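Uncharacterized protein (Bacteroides eggerthii DSM 20697, PDB 4ECO) is of unknown function but, as a leucine-rich repeat protein, probably binds other proteins on its curved solenoid surface. Local coordinates at residues I543-D548 with I573-I578; K45-Q50 with F91-R96; K306-Y311 with M329-M334; L382-N387 with I407-N412; I29-A34 with N80-G85. All blocks are in the same frame, centred on the assembly; numbering follows the deposited sequence. Where two conformers were deposited one is given.

Contact 1 of 5, residues I543-D548 with I573-I578; sequences IRNQRD and IGSNDI
S575 O is gripped end-on by R547, with NH1 and NH2 each 3.0 Å from S575 O. Both nitrogens come from the same face of the carbonyl plane, and the oxygen lies in the plane of the guanidinium. R547 NH1 also gives a bond to Q546 O, which helps fix how the group is turned. R547 NH2 reaches S575 OG weakly at 2.9 Å; that hydroxyl is also bonded to D596. The second polar centre is the N576 amide, with CG anti to the carbonyl carbon (chi1 -75°), close to I543 O. Its ND2 donates to I543 O at 2.9 Å, nearly straight at 169°, and to I573 O within its own segment. N576 OD1 accepts from Q546 N at 2.9 Å. A water bridges N576 OD1 and Q546 O. Beside this network I543 CG2 packs on I573 CG1 at 3.7 Å, side by side. A buried amide that satisfies backbone groups of its own coil and the previous one is the asparagine ladder of leucine-rich repeats.

Contact 2 of 5, residues K45-Q50 with F91-R96; sequences KNWSQQ and FGASGR
W47 and F91 form an offset stack, with the six-membered ring of W47 and the F91 ring 4.7 Å apart between centroids and 25° apart in plane. W47 CE3 lies over the F91 face towards the rim, 3.6 Å from F91 CG. F91 CB adds a CH-pi contact over the five-membered ring of W47. The opposite face of F91 carries the Q49 amide, stacked on it with the planes 25° apart and NE2 over the ring centre. The Q49 chain starts with CG anti to the backbone N (chi1 -161°) and bends at chi2, which carries CD over the ring; Q49 CD comes 3.7 Å from F91 CE1. F91 is thus sandwiched between an indole and an amide.

The apolar part is completed by A93, whose CB lies 4.1 Å from W47 CE2. Among polar contacts, S48 N donates to F91 O at 3.1 Å. The indole N-H of W47 is used by L42 O, and Q49 NE2 bonds weakly to E89 O. G92 lies near the bound sodium ion held by E117 and S192.

The aromatic group continues beyond the two segments. W60 meets both W47 and F91, and W39 of helix 27-41 meets W47 edge-to-face. A93 touches I195 of strand 194-198.

Contact 3 of 5, residues K306-Y311 with M329-M334; sequences KIQIIY and MKKLGM
Q308 O accepts two backbone bonds, from G333 N at 2.8 Å and from M334 N at 3.0 Å. I310 N returns one to M334 O at 2.9 Å. The bonds of M334 N and I310 N pair I309 with M334 in a parallel bridge; that of G333 N is extra. Their side chains lie alongside each other on one face of the sheet, I309 CG2 3.8 Å from M334 CB. Farther out the selenomethionine methyl M334 CE lies 3.5 Å from Y311 OH, itself bonded to R142 O.

Next along the strand, I310 CD1 touches L332 CD1 at 3.8 Å, crossing it at about a right angle. I310 meets M329 tip to tip, and I307 CD1 comes 3.7 Å from M329 CE. The bend of M329 at chi3 (87°) places this methyl between the isoleucines. A type I turn from M329 to L332 sets this group, and W295 of helix 288-300 backs it.

K331 crosses Q308 obliquely, with K331 CE near Q308 NE2 and Q308 CG against K331 O. A water links K306 O to K331 NZ. Backbone bonds, apolar contacts and the aliphatic part of K331 hold the contact, with its ammonium at the rim near K306 NZ.

Contact 4 of 5, residues L382-N387 with I407-N412; sequences LSFAHN and IDFSYN
H386 and Y411 form an offset stack, ring centroids 4.2 Å apart and planes at 15°. Both have CG anti to the carbonyl carbon, which lines the rings up. Y411 CB sits over the centre of the H386 ring, while H386 CE1 lies over the Y411 face towards its rim. H386 also stacks with Y362, continuing the row. F384 and F409 are almost parallel (9°) but slid so that they barely overlap, F384 CD1 3.6 Å from F409 CE1. At the edge of the F384 ring lie D408 O and I407 CD1, the latter 3.9 Å from F384 CE1.

The two asparagine amides converge on F384 O: N387 ND2 (2.9 Å) and N412 ND2 (3.0 Å) come from opposite faces of its plane. N412 ND2 also bonds F409 O. D408 OD1 makes an Asx turn to S410 N, and S383 OG the matching ST turn to A385 N.

The two segments run in the same direction, 1° apart end to end; F384 N donates to D408 O. Parallel strands stacked in register, each followed by a buried asparagine whose amide bonds backbone carbonyls of its own and the preceding coil, mark a leucine-rich repeat solenoid.

Contact 5 of 5, residues I29-A34 with N80-G85; sequences IKDYLA and NGRVTG
D31, its CG anti to the carbonyl carbon and near R82 NE, meets R82 side-on, each carboxylate oxygen taking one nitrogen of the salt bridge. R82 NE bonds D31 OD2 at 3.0 Å and 173°, in the guanidinium plane. R82 NH2 bonds D31 OD1 at 3.0 Å, out of that plane. The carboxylate and guanidinium planes stand 53° apart. D31 OD2 also accepts from V83 N at 3.2 Å; the V83 and R82 donors come from opposite faces of the carboxylate. A water joins D31 OD2 to V83 O, and Q103 NE2 bonds D31 OD1. Next along the helix, Y32 OH makes a weak bond to G81 O, in the turn before the strand, at 2.8 Å. V83 CG2 lies at the Y32 ring edge, 4.4 Å from Y32 CE1. Helix 27-41 is thus tied to the loop before strand 83-87 and its first residue. The D31 carboxylate is buried but receives five hydrogen bonds, and the arginine would offset its charge, so it is probably ionised.

Along the chain the segments of contacts 5 and 2 alternate, and contacts 3, 4 and 1 follow in series. Contacts 5 and 2 belong to the N-terminal end, with centres about 20 Å apart; both involve helix 27-41 or the loop after it. Contact 3 pairs strand 309-311 with the start of 334-336, and contact 4 pairs strands 381-383 and 404-408, about 22 Å away between centres. Contact 1 joins the loops after strands 540-542 and 570-572, its centre about 73 Å from that of contact 5. Contacts 1, 3 and 4 each join neighbouring coils, so the solenoid is built from repeated local pairings. Contacts 2 and 5 instead fasten the helix and loops at its beginning.

Contact 1 of 5, residues I543-D548 with I573-I578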
# COMPACT_ATOMS: atom_id res chain seq x y z
N ILE A 543 -23.90 -17.25 -10.60
CA ILE A 543 -24.89 -16.68 -11.51
C ILE A 543 -26.10 -16.22 -10.65
O ILE A 543 -27.25 -16.26 -11.09
CB ILE A 543 -25.26 -17.65 -12.69
CG1 ILE A 543 -25.96 -16.94 -13.88
CG2 ILE A 543 -25.91 -19.01 -12.29
CD1 ILE A 543 -25.15 -16.89 -15.07
N ARG A 544 -25.80 -15.75 -9.43
CA ARG A 544 -26.79 -15.21 -8.50
C ARG A 544 -27.43 -13.91 -9.02
O ARG A 544 -26.83 -13.21 -9.84
CB ARG A 544 -26.13 -14.93 -7.15
CG ARG A 544 -26.11 -16.09 -6.15
CD ARG A 544 -25.65 -15.64 -4.76
NE ARG A 544 -26.38 -14.45 -4.32
CZ ARG A 544 -27.51 -14.46 -3.62
NH1 ARG A 544 -28.04 -15.61 -3.22
NH2 ARG A 544 -28.11 -13.33 -3.30
N ASN A 545 -28.64 -13.59 -8.49
CA ASN A 545 -29.44 -12.37 -8.71
C ASN A 545 -29.44 -11.84 -10.16
O ASN A 545 -29.09 -10.68 -10.40
CB ASN A 545 -28.96 -11.24 -7.77
CG ASN A 545 -29.12 -11.53 -6.30
OD1 ASN A 545 -28.35 -12.29 -5.71
ND2 ASN A 545 -30.10 -10.93 -5.68
N GLN A 546 -29.90 -12.64 -11.12
CA GLN A 546 -30.00 -12.17 -12.51
C GLN A 546 -31.28 -11.32 -12.67
O GLN A 546 -32.37 -11.78 -12.36
CB GLN A 546 -29.99 -13.33 -13.53
CG GLN A 546 -28.74 -14.19 -13.49
CD GLN A 546 -27.49 -13.42 -13.74
OE1 GLN A 546 -27.22 -12.97 -14.84
NE2 GLN A 546 -26.67 -13.28 -12.72
N ARG A 547 -31.11 -10.06 -13.09
CA ARG A 547 -32.22 -9.10 -13.23
C ARG A 547 -32.13 -8.27 -14.51
O ARG A 547 -31.02 -8.00 -14.98
CB ARG A 547 -32.25 -8.11 -12.04
CG ARG A 547 -32.43 -8.70 -10.64
CD ARG A 547 -33.80 -9.28 -10.33
NE ARG A 547 -33.78 -9.85 -8.99
CZ ARG A 547 -33.33 -11.07 -8.72
NH1 ARG A 547 -32.92 -11.87 -9.69
NH2 ARG A 547 -33.30 -11.50 -7.46
N ASP A 548 -33.28 -7.80 -15.04
CA ASP A 548 -33.27 -6.92 -16.21
C ASP A 548 -33.40 -5.47 -15.71
O ASP A 548 -33.38 -5.22 -14.49
CB ASP A 548 -34.36 -7.30 -17.23
CG ASP A 548 -35.81 -7.18 -16.82
OD1 ASP A 548 -36.08 -6.59 -15.74
OD2 ASP A 548 -36.69 -7.65 -17.58
N ILE A 573 -26.47 -20.19 -7.58
CA ILE A 573 -27.56 -19.87 -8.52
C ILE A 573 -28.77 -19.28 -7.74
O ILE A 573 -29.87 -19.19 -8.27
CB ILE A 573 -27.92 -21.14 -9.35
CG1 ILE A 573 -28.70 -20.80 -10.63
CG2 ILE A 573 -28.53 -22.29 -8.51
CD1 ILE A 573 -28.66 -21.87 -11.71
N GLY A 574 -28.53 -18.84 -6.51
CA GLY A 574 -29.56 -18.26 -5.67
C GLY A 574 -30.11 -16.93 -6.16
O GLY A 574 -29.47 -16.24 -6.96
N SER A 575 -31.32 -16.58 -5.65
CA SER A 575 -32.06 -15.34 -5.91
C SER A 575 -32.30 -15.17 -7.42
O SER A 575 -31.97 -14.15 -8.02
CB SER A 575 -31.35 -14.14 -5.30
OG SER A 575 -32.22 -13.02 -5.21
N ASN A 576 -32.87 -16.20 -8.03
CA ASN A 576 -33.25 -16.22 -9.45
C ASN A 576 -34.69 -16.74 -9.51
O ASN A 576 -35.42 -16.61 -8.52
CB ASN A 576 -32.27 -17.09 -10.29
CG ASN A 576 -30.93 -16.44 -10.57
OD1 ASN A 576 -30.83 -15.41 -11.21
ND2 ASN A 576 -29.86 -17.09 -10.16
N ASP A 577 -35.08 -17.35 -10.64
CA ASP A 577 -36.39 -17.94 -10.78
C ASP A 577 -36.26 -19.32 -11.43
O ASP A 577 -37.03 -19.68 -12.32
CB ASP A 577 -37.31 -17.01 -11.59
CG ASP A 577 -38.79 -17.32 -11.50
OD1 ASP A 577 -39.17 -18.18 -10.66
OD2 ASP A 577 -39.57 -16.69 -12.25
N ILE A 578 -35.30 -20.12 -10.92
CA ILE A 578 -35.03 -21.46 -11.42
C ILE A 578 -36.27 -22.32 -11.16
O ILE A 578 -36.91 -22.20 -10.12
CB ILE A 578 -33.73 -22.08 -10.83
CG1 ILE A 578 -32.50 -21.16 -11.04
CG2 ILE A 578 -33.46 -23.51 -11.36
CD1 ILE A 578 -32.18 -20.67 -12.50
O HOH W 1 -33.10 -14.37 -12.07

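Contact 2 of 5, residues K45-Q50 with F91-R96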
# COMPACT_ATOMS: atom_id res chain seq x y z
N LYS A 45 10.30 14.09 33.81
CA LYS A 45 9.70 13.57 35.04
C LYS A 45 8.23 13.19 34.81
O LYS A 45 7.70 12.36 35.55
CB LYS A 45 9.83 14.58 36.20
CG LYS A 45 9.29 15.98 35.87
CD LYS A 45 9.04 16.83 37.12
CE LYS A 45 8.33 18.12 36.79
NZ LYS A 45 7.99 18.90 38.01
N ASN A 46 7.61 13.74 33.74
CA ASN A 46 6.20 13.48 33.45
C ASN A 46 5.99 12.57 32.23
O ASN A 46 4.84 12.36 31.82
CB ASN A 46 5.44 14.78 33.29
CG ASN A 46 5.34 15.53 34.60
OD1 ASN A 46 5.82 16.66 34.73
ND2 ASN A 46 4.81 14.88 35.64
N TRP A 47 7.07 11.96 31.73
CA TRP A 47 7.03 10.96 30.67
C TRP A 47 6.30 9.71 31.11
O TRP A 47 6.46 9.29 32.27
CB TRP A 47 8.46 10.56 30.27
CG TRP A 47 9.25 11.53 29.45
CD1 TRP A 47 8.91 12.81 29.12
CD2 TRP A 47 10.54 11.30 28.89
NE1 TRP A 47 9.91 13.38 28.37
CE2 TRP A 47 10.92 12.48 28.21
CE3 TRP A 47 11.42 10.20 28.88
CZ2 TRP A 47 12.15 12.60 27.56
CZ3 TRP A 47 12.62 10.31 28.20
CH2 TRP A 47 12.99 11.51 27.57
N SER A 48 5.53 9.07 30.21
CA SER A 48 4.88 7.79 30.52
C SER A 48 4.72 7.05 29.22
O SER A 48 3.97 7.51 28.36
CB SER A 48 3.55 7.98 31.26
OG SER A 48 3.16 6.79 31.94
N GLN A 49 5.47 5.93 29.05
CA GLN A 49 5.51 5.15 27.79
C GLN A 49 4.20 4.37 27.50
O GLN A 49 3.48 3.93 28.42
CB GLN A 49 6.71 4.20 27.76
CG GLN A 49 7.06 3.74 26.33
CD GLN A 49 8.54 3.78 26.02
OE1 GLN A 49 9.38 3.11 26.66
NE2 GLN A 49 8.87 4.54 25.00
N GLN A 50 3.92 4.20 26.15
CA GLN A 50 2.78 3.51 25.52
C GLN A 50 2.97 1.91 25.58
O GLN A 50 2.38 1.29 26.47
CB GLN A 50 2.52 4.03 24.07
CG GLN A 50 3.70 3.99 23.06
CD GLN A 50 3.36 4.36 21.61
OE1 GLN A 50 2.79 5.42 21.29
NE2 GLN A 50 3.81 3.53 20.68
N PHE A 91 7.09 8.27 24.69
CA PHE A 91 7.30 8.86 26.01
C PHE A 91 6.40 10.06 26.27
O PHE A 91 6.09 10.34 27.44
CB PHE A 91 8.77 9.27 26.21
CG PHE A 91 9.68 8.13 26.57
CD1 PHE A 91 9.43 7.35 27.70
CD2 PHE A 91 10.81 7.86 25.81
CE1 PHE A 91 10.30 6.30 28.04
CE2 PHE A 91 11.69 6.82 26.16
CZ PHE A 91 11.43 6.06 27.28
N GLY A 92 5.99 10.74 25.22
CA GLY A 92 5.14 11.92 25.37
C GLY A 92 5.92 13.11 25.87
O GLY A 92 5.43 13.87 26.70
N ALA A 93 7.15 13.27 25.34
CA ALA A 93 8.08 14.35 25.64
C ALA A 93 7.45 15.72 25.31
O ALA A 93 6.67 15.83 24.37
CB ALA A 93 9.36 14.15 24.84
N SER A 94 7.75 16.74 26.14
CA SER A 94 7.17 18.06 26.02
C SER A 94 8.21 19.10 26.32
O SER A 94 8.68 19.17 27.46
CB SER A 94 5.98 18.22 26.96
OG SER A 94 5.52 19.56 27.05
N GLY A 95 8.54 19.91 25.32
CA GLY A 95 9.52 20.97 25.47
C GLY A 95 10.36 21.23 24.25
O GLY A 95 9.93 20.98 23.11
N ARG A 96 11.57 21.73 24.48
CA ARG A 96 12.52 22.11 23.43
C ARG A 96 13.77 21.23 23.50
O ARG A 96 14.31 21.06 24.59
CB ARG A 96 12.88 23.61 23.59
CG ARG A 96 11.68 24.56 23.39
CD ARG A 96 11.91 25.96 23.96
NE ARG A 96 13.18 26.55 23.52
CZ ARG A 96 13.32 27.36 22.48
NH1 ARG A 96 12.27 27.71 21.75
NH2 ARG A 96 14.52 27.83 22.16

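Contact 3 of 5, residues K306-Y311 with M329-M334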
# COMPACT_ATOMS: atom_id res chain seq x y z
N LYS A 306 20.08 11.53 -5.06
CA LYS A 306 20.36 10.46 -4.08
C LYS A 306 19.09 9.77 -3.55
O LYS A 306 19.18 8.60 -3.20
CB LYS A 306 21.18 10.99 -2.88
CG LYS A 306 22.56 11.56 -3.23
CD LYS A 306 23.57 10.50 -3.66
CE LYS A 306 24.91 11.10 -4.01
NZ LYS A 306 25.88 10.06 -4.47
N ILE A 307 17.95 10.49 -3.46
CA ILE A 307 16.69 9.99 -2.89
C ILE A 307 16.23 8.75 -3.66
O ILE A 307 16.28 8.71 -4.89
CB ILE A 307 15.62 11.12 -2.90
CG1 ILE A 307 16.05 12.26 -1.92
CG2 ILE A 307 14.24 10.58 -2.52
CD1 ILE A 307 15.39 13.61 -2.07
N GLN A 308 15.82 7.72 -2.92
CA GLN A 308 15.40 6.42 -3.44
C GLN A 308 13.96 6.08 -3.08
O GLN A 308 13.32 5.33 -3.82
CB GLN A 308 16.34 5.30 -2.91
CG GLN A 308 17.75 5.37 -3.50
CD GLN A 308 18.73 4.36 -2.94
OE1 GLN A 308 18.62 3.87 -1.82
NE2 GLN A 308 19.81 4.13 -3.68
N ILE A 309 13.46 6.58 -1.91
CA ILE A 309 12.11 6.31 -1.39
C ILE A 309 11.45 7.61 -0.97
O ILE A 309 12.04 8.36 -0.22
CB ILE A 309 12.14 5.29 -0.20
CG1 ILE A 309 13.00 4.04 -0.53
CG2 ILE A 309 10.72 4.90 0.25
CD1 ILE A 309 13.51 3.28 0.66
N ILE A 310 10.22 7.83 -1.43
CA ILE A 310 9.41 8.99 -1.07
C ILE A 310 8.05 8.52 -0.52
O ILE A 310 7.28 7.87 -1.23
CB ILE A 310 9.21 10.00 -2.25
CG1 ILE A 310 10.56 10.54 -2.78
CG2 ILE A 310 8.28 11.14 -1.83
CD1 ILE A 310 10.50 11.47 -3.99
N TYR A 311 7.76 8.84 0.74
CA TYR A 311 6.46 8.60 1.35
C TYR A 311 5.82 9.99 1.46
O TYR A 311 6.29 10.79 2.27
CB TYR A 311 6.54 7.86 2.71
CG TYR A 311 7.10 6.45 2.66
CD1 TYR A 311 6.40 5.42 2.05
CD2 TYR A 311 8.29 6.14 3.31
CE1 TYR A 311 6.90 4.12 2.02
CE2 TYR A 311 8.78 4.83 3.32
CZ TYR A 311 8.08 3.83 2.67
OH TYR A 311 8.55 2.53 2.69
N MSE A 329 15.95 13.00 -10.35
CA MSE A 329 15.85 11.98 -9.29
C MSE A 329 16.06 10.54 -9.84
O MSE A 329 15.23 9.65 -9.65
CB MSE A 329 14.48 12.08 -8.60
CG MSE A 329 14.10 13.48 -8.17
SE MSE A 329 12.63 13.37 -6.94
CE MSE A 329 13.65 13.16 -5.36
N LYS A 330 17.22 10.34 -10.48
CA LYS A 330 17.65 9.11 -11.15
C LYS A 330 17.62 7.91 -10.22
O LYS A 330 17.27 6.83 -10.67
CB LYS A 330 19.07 9.26 -11.74
CG LYS A 330 19.13 10.45 -12.70
CD LYS A 330 20.36 10.49 -13.59
CE LYS A 330 20.29 11.67 -14.54
NZ LYS A 330 20.27 12.97 -13.80
N LYS A 331 17.92 8.09 -8.94
CA LYS A 331 17.95 6.97 -8.00
C LYS A 331 16.55 6.63 -7.43
O LYS A 331 16.47 5.67 -6.65
CB LYS A 331 18.94 7.25 -6.85
CG LYS A 331 20.39 6.89 -7.15
CD LYS A 331 21.27 7.13 -5.94
CE LYS A 331 22.15 5.94 -5.64
NZ LYS A 331 22.96 6.16 -4.42
N LEU A 332 15.45 7.35 -7.83
CA LEU A 332 14.11 7.10 -7.27
C LEU A 332 13.58 5.69 -7.61
O LEU A 332 13.58 5.29 -8.77
CB LEU A 332 13.09 8.15 -7.75
CG LEU A 332 11.66 8.06 -7.17
CD1 LEU A 332 11.65 8.27 -5.65
CD2 LEU A 332 10.76 9.06 -7.84
N GLY A 333 13.11 4.97 -6.58
CA GLY A 333 12.59 3.62 -6.75
C GLY A 333 11.24 3.35 -6.11
O GLY A 333 10.56 2.37 -6.45
N MSE A 334 10.83 4.21 -5.16
CA MSE A 334 9.54 4.04 -4.48
C MSE A 334 8.84 5.37 -4.30
O MSE A 334 9.43 6.34 -3.79
CB MSE A 334 9.72 3.37 -3.12
CG MSE A 334 10.05 1.88 -3.20
SE MSE A 334 10.41 1.11 -1.43
CE MSE A 334 8.61 1.40 -0.58
O HOH W 2 21.80 7.59 -2.34

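Contact 4 of 5, residues L382-N387 with I407-N412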
# COMPACT_ATOMS: atom_id res chain seq x y z
N LEU A 382 1.16 -2.65 -8.10
CA LEU A 382 1.01 -1.21 -8.39
C LEU A 382 -0.43 -0.80 -8.24
O LEU A 382 -1.33 -1.64 -8.43
CB LEU A 382 1.48 -0.82 -9.79
CG LEU A 382 2.87 -1.19 -10.24
CD1 LEU A 382 3.01 -0.91 -11.71
CD2 LEU A 382 3.94 -0.46 -9.42
N SER A 383 -0.67 0.48 -7.90
CA SER A 383 -2.03 0.97 -7.76
C SER A 383 -2.25 2.39 -8.29
O SER A 383 -1.54 3.34 -7.94
CB SER A 383 -2.48 0.94 -6.31
OG SER A 383 -3.86 1.27 -6.27
N PHE A 384 -3.30 2.50 -9.12
CA PHE A 384 -3.83 3.71 -9.72
C PHE A 384 -5.29 3.82 -9.34
O PHE A 384 -6.05 4.59 -9.95
CB PHE A 384 -3.63 3.68 -11.23
CG PHE A 384 -2.21 3.49 -11.68
CD1 PHE A 384 -1.68 2.21 -11.86
CD2 PHE A 384 -1.40 4.59 -11.98
CE1 PHE A 384 -0.37 2.03 -12.30
CE2 PHE A 384 -0.09 4.41 -12.44
CZ PHE A 384 0.41 3.13 -12.61
N ALA A 385 -5.71 3.03 -8.34
CA ALA A 385 -7.09 2.97 -7.88
C ALA A 385 -7.61 4.31 -7.33
O ALA A 385 -6.83 5.11 -6.81
CB ALA A 385 -7.24 1.89 -6.83
N HIS A 386 -8.94 4.54 -7.45
CA HIS A 386 -9.65 5.71 -6.93
C HIS A 386 -9.07 6.99 -7.48
O HIS A 386 -8.45 7.78 -6.77
CB HIS A 386 -9.66 5.72 -5.40
CG HIS A 386 -10.43 4.59 -4.81
ND1 HIS A 386 -11.77 4.72 -4.49
CD2 HIS A 386 -10.03 3.34 -4.50
CE1 HIS A 386 -12.13 3.56 -3.98
NE2 HIS A 386 -11.12 2.69 -3.97
N ASN A 387 -9.25 7.17 -8.78
CA ASN A 387 -8.86 8.36 -9.54
C ASN A 387 -9.92 8.59 -10.59
O ASN A 387 -11.02 8.03 -10.49
CB ASN A 387 -7.46 8.23 -10.15
CG ASN A 387 -6.32 8.36 -9.17
OD1 ASN A 387 -5.98 9.45 -8.74
ND2 ASN A 387 -5.64 7.26 -8.88
N ILE A 407 -2.09 -5.39 -10.79
CA ILE A 407 -2.16 -3.94 -11.00
C ILE A 407 -3.61 -3.50 -10.72
O ILE A 407 -4.56 -4.17 -11.12
CB ILE A 407 -1.64 -3.54 -12.39
CG1 ILE A 407 -1.41 -2.04 -12.49
CG2 ILE A 407 -2.48 -4.11 -13.56
CD1 ILE A 407 -0.34 -1.70 -13.44
N ASP A 408 -3.76 -2.44 -9.92
CA ASP A 408 -5.09 -1.98 -9.53
C ASP A 408 -5.46 -0.73 -10.27
O ASP A 408 -4.82 0.32 -10.08
CB ASP A 408 -5.15 -1.77 -8.01
CG ASP A 408 -6.55 -1.75 -7.40
OD1 ASP A 408 -7.53 -1.49 -8.14
OD2 ASP A 408 -6.66 -1.95 -6.18
N PHE A 409 -6.48 -0.84 -11.14
CA PHE A 409 -7.06 0.29 -11.88
C PHE A 409 -8.53 0.51 -11.46
O PHE A 409 -9.25 1.27 -12.12
CB PHE A 409 -6.96 0.09 -13.39
CG PHE A 409 -5.58 0.11 -13.97
CD1 PHE A 409 -4.90 1.31 -14.16
CD2 PHE A 409 -4.99 -1.06 -14.43
CE1 PHE A 409 -3.63 1.32 -14.72
CE2 PHE A 409 -3.72 -1.05 -14.99
CZ PHE A 409 -3.03 0.14 -15.13
N SER A 410 -8.97 -0.14 -10.34
CA SER A 410 -10.36 -0.04 -9.86
C SER A 410 -10.73 1.41 -9.44
O SER A 410 -9.87 2.21 -9.07
CB SER A 410 -10.64 -1.02 -8.73
OG SER A 410 -10.09 -0.67 -7.47
N TYR A 411 -12.03 1.73 -9.55
CA TYR A 411 -12.60 3.01 -9.20
C TYR A 411 -11.96 4.11 -10.00
O TYR A 411 -11.29 4.99 -9.46
CB TYR A 411 -12.47 3.29 -7.72
CG TYR A 411 -13.50 2.59 -6.88
CD1 TYR A 411 -14.75 3.16 -6.67
CD2 TYR A 411 -13.20 1.39 -6.23
CE1 TYR A 411 -15.70 2.54 -5.85
CE2 TYR A 411 -14.12 0.78 -5.38
CZ TYR A 411 -15.37 1.36 -5.20
OH TYR A 411 -16.29 0.79 -4.35
N ASN A 412 -12.16 4.04 -11.31
CA ASN A 412 -11.70 5.03 -12.27
C ASN A 412 -12.85 5.29 -13.24
O ASN A 412 -14.00 4.97 -12.91
CB ASN A 412 -10.40 4.59 -12.98
CG ASN A 412 -9.14 4.99 -12.24
OD1 ASN A 412 -8.85 6.17 -12.07
ND2 ASN A 412 -8.36 4.01 -11.79

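Contact 5 of 5, residues I29-A34 with N80-G85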
# COMPACT_ATOMS: atom_id res chain seq x y z
N ILE A 29 30.70 9.94 30.03
CA ILE A 29 30.11 10.66 31.16
C ILE A 29 29.45 11.99 30.65
O ILE A 29 28.31 12.30 31.01
CB ILE A 29 31.18 10.90 32.27
CG1 ILE A 29 31.70 9.56 32.88
CG2 ILE A 29 30.73 11.89 33.35
CD1 ILE A 29 30.70 8.72 33.81
N LYS A 30 30.17 12.74 29.77
CA LYS A 30 29.67 13.99 29.19
C LYS A 30 28.33 13.75 28.44
O LYS A 30 27.41 14.59 28.53
CB LYS A 30 30.73 14.62 28.26
CG LYS A 30 31.97 15.15 29.03
CD LYS A 30 33.25 15.38 28.19
CE LYS A 30 33.31 16.68 27.40
NZ LYS A 30 32.80 16.57 26.00
N ASP A 31 28.20 12.55 27.79
CA ASP A 31 27.01 12.09 27.07
C ASP A 31 25.83 11.92 27.97
O ASP A 31 24.70 12.18 27.55
CB ASP A 31 27.27 10.72 26.39
CG ASP A 31 28.02 10.73 25.06
OD1 ASP A 31 28.53 11.81 24.66
OD2 ASP A 31 28.12 9.64 24.44
N TYR A 32 26.08 11.40 29.17
CA TYR A 32 25.07 11.13 30.19
C TYR A 32 24.56 12.45 30.80
O TYR A 32 23.37 12.57 31.09
CB TYR A 32 25.63 10.20 31.26
CG TYR A 32 26.09 8.83 30.80
CD1 TYR A 32 25.71 8.32 29.56
CD2 TYR A 32 26.83 8.01 31.64
CE1 TYR A 32 26.16 7.07 29.12
CE2 TYR A 32 27.24 6.74 31.24
CZ TYR A 32 26.90 6.27 29.98
OH TYR A 32 27.30 5.00 29.64
N LEU A 33 25.44 13.45 30.93
CA LEU A 33 25.02 14.76 31.42
C LEU A 33 24.12 15.42 30.36
O LEU A 33 23.18 16.14 30.72
CB LEU A 33 26.21 15.64 31.77
CG LEU A 33 27.19 15.06 32.78
CD1 LEU A 33 28.44 15.89 32.86
CD2 LEU A 33 26.56 14.90 34.16
N ALA A 34 24.39 15.11 29.05
CA ALA A 34 23.59 15.55 27.92
C ALA A 34 22.22 14.85 27.95
O ALA A 34 21.19 15.53 27.86
CB ALA A 34 24.30 15.28 26.61
N ASN A 80 32.29 1.35 24.79
CA ASN A 80 32.95 2.41 25.54
C ASN A 80 31.94 3.23 26.35
O ASN A 80 32.34 4.19 27.03
CB ASN A 80 33.74 3.30 24.60
CG ASN A 80 34.89 2.57 23.95
OD1 ASN A 80 34.93 2.43 22.73
ND2 ASN A 80 35.84 2.05 24.76
N GLY A 81 30.67 2.82 26.32
CA GLY A 81 29.57 3.45 27.04
C GLY A 81 29.04 4.73 26.41
O GLY A 81 28.35 5.50 27.08
N ARG A 82 29.36 4.96 25.12
CA ARG A 82 28.88 6.16 24.44
C ARG A 82 27.54 5.85 23.79
O ARG A 82 27.30 4.72 23.37
CB ARG A 82 29.90 6.72 23.45
CG ARG A 82 30.97 7.48 24.22
CD ARG A 82 31.68 8.53 23.41
NE ARG A 82 30.85 9.71 23.19
CZ ARG A 82 31.26 10.80 22.54
NH1 ARG A 82 32.50 10.86 22.06
NH2 ARG A 82 30.45 11.83 22.38
N VAL A 83 26.64 6.87 23.78
CA VAL A 83 25.27 6.80 23.26
C VAL A 83 25.31 6.66 21.75
O VAL A 83 25.85 7.55 21.09
CB VAL A 83 24.40 8.01 23.70
CG1 VAL A 83 22.99 7.91 23.12
CG2 VAL A 83 24.35 8.15 25.22
N THR A 84 24.75 5.56 21.21
CA THR A 84 24.76 5.33 19.76
C THR A 84 23.33 5.39 19.20
O THR A 84 23.16 5.52 17.98
CB THR A 84 25.45 4.00 19.41
OG1 THR A 84 24.69 2.88 19.87
CG2 THR A 84 26.87 3.93 19.92
N GLY A 85 22.33 5.39 20.07
CA GLY A 85 20.93 5.47 19.67
C GLY A 85 20.08 6.10 20.73
O GLY A 85 20.32 5.93 21.92
O HOH W 3 27.32 9.53 21.87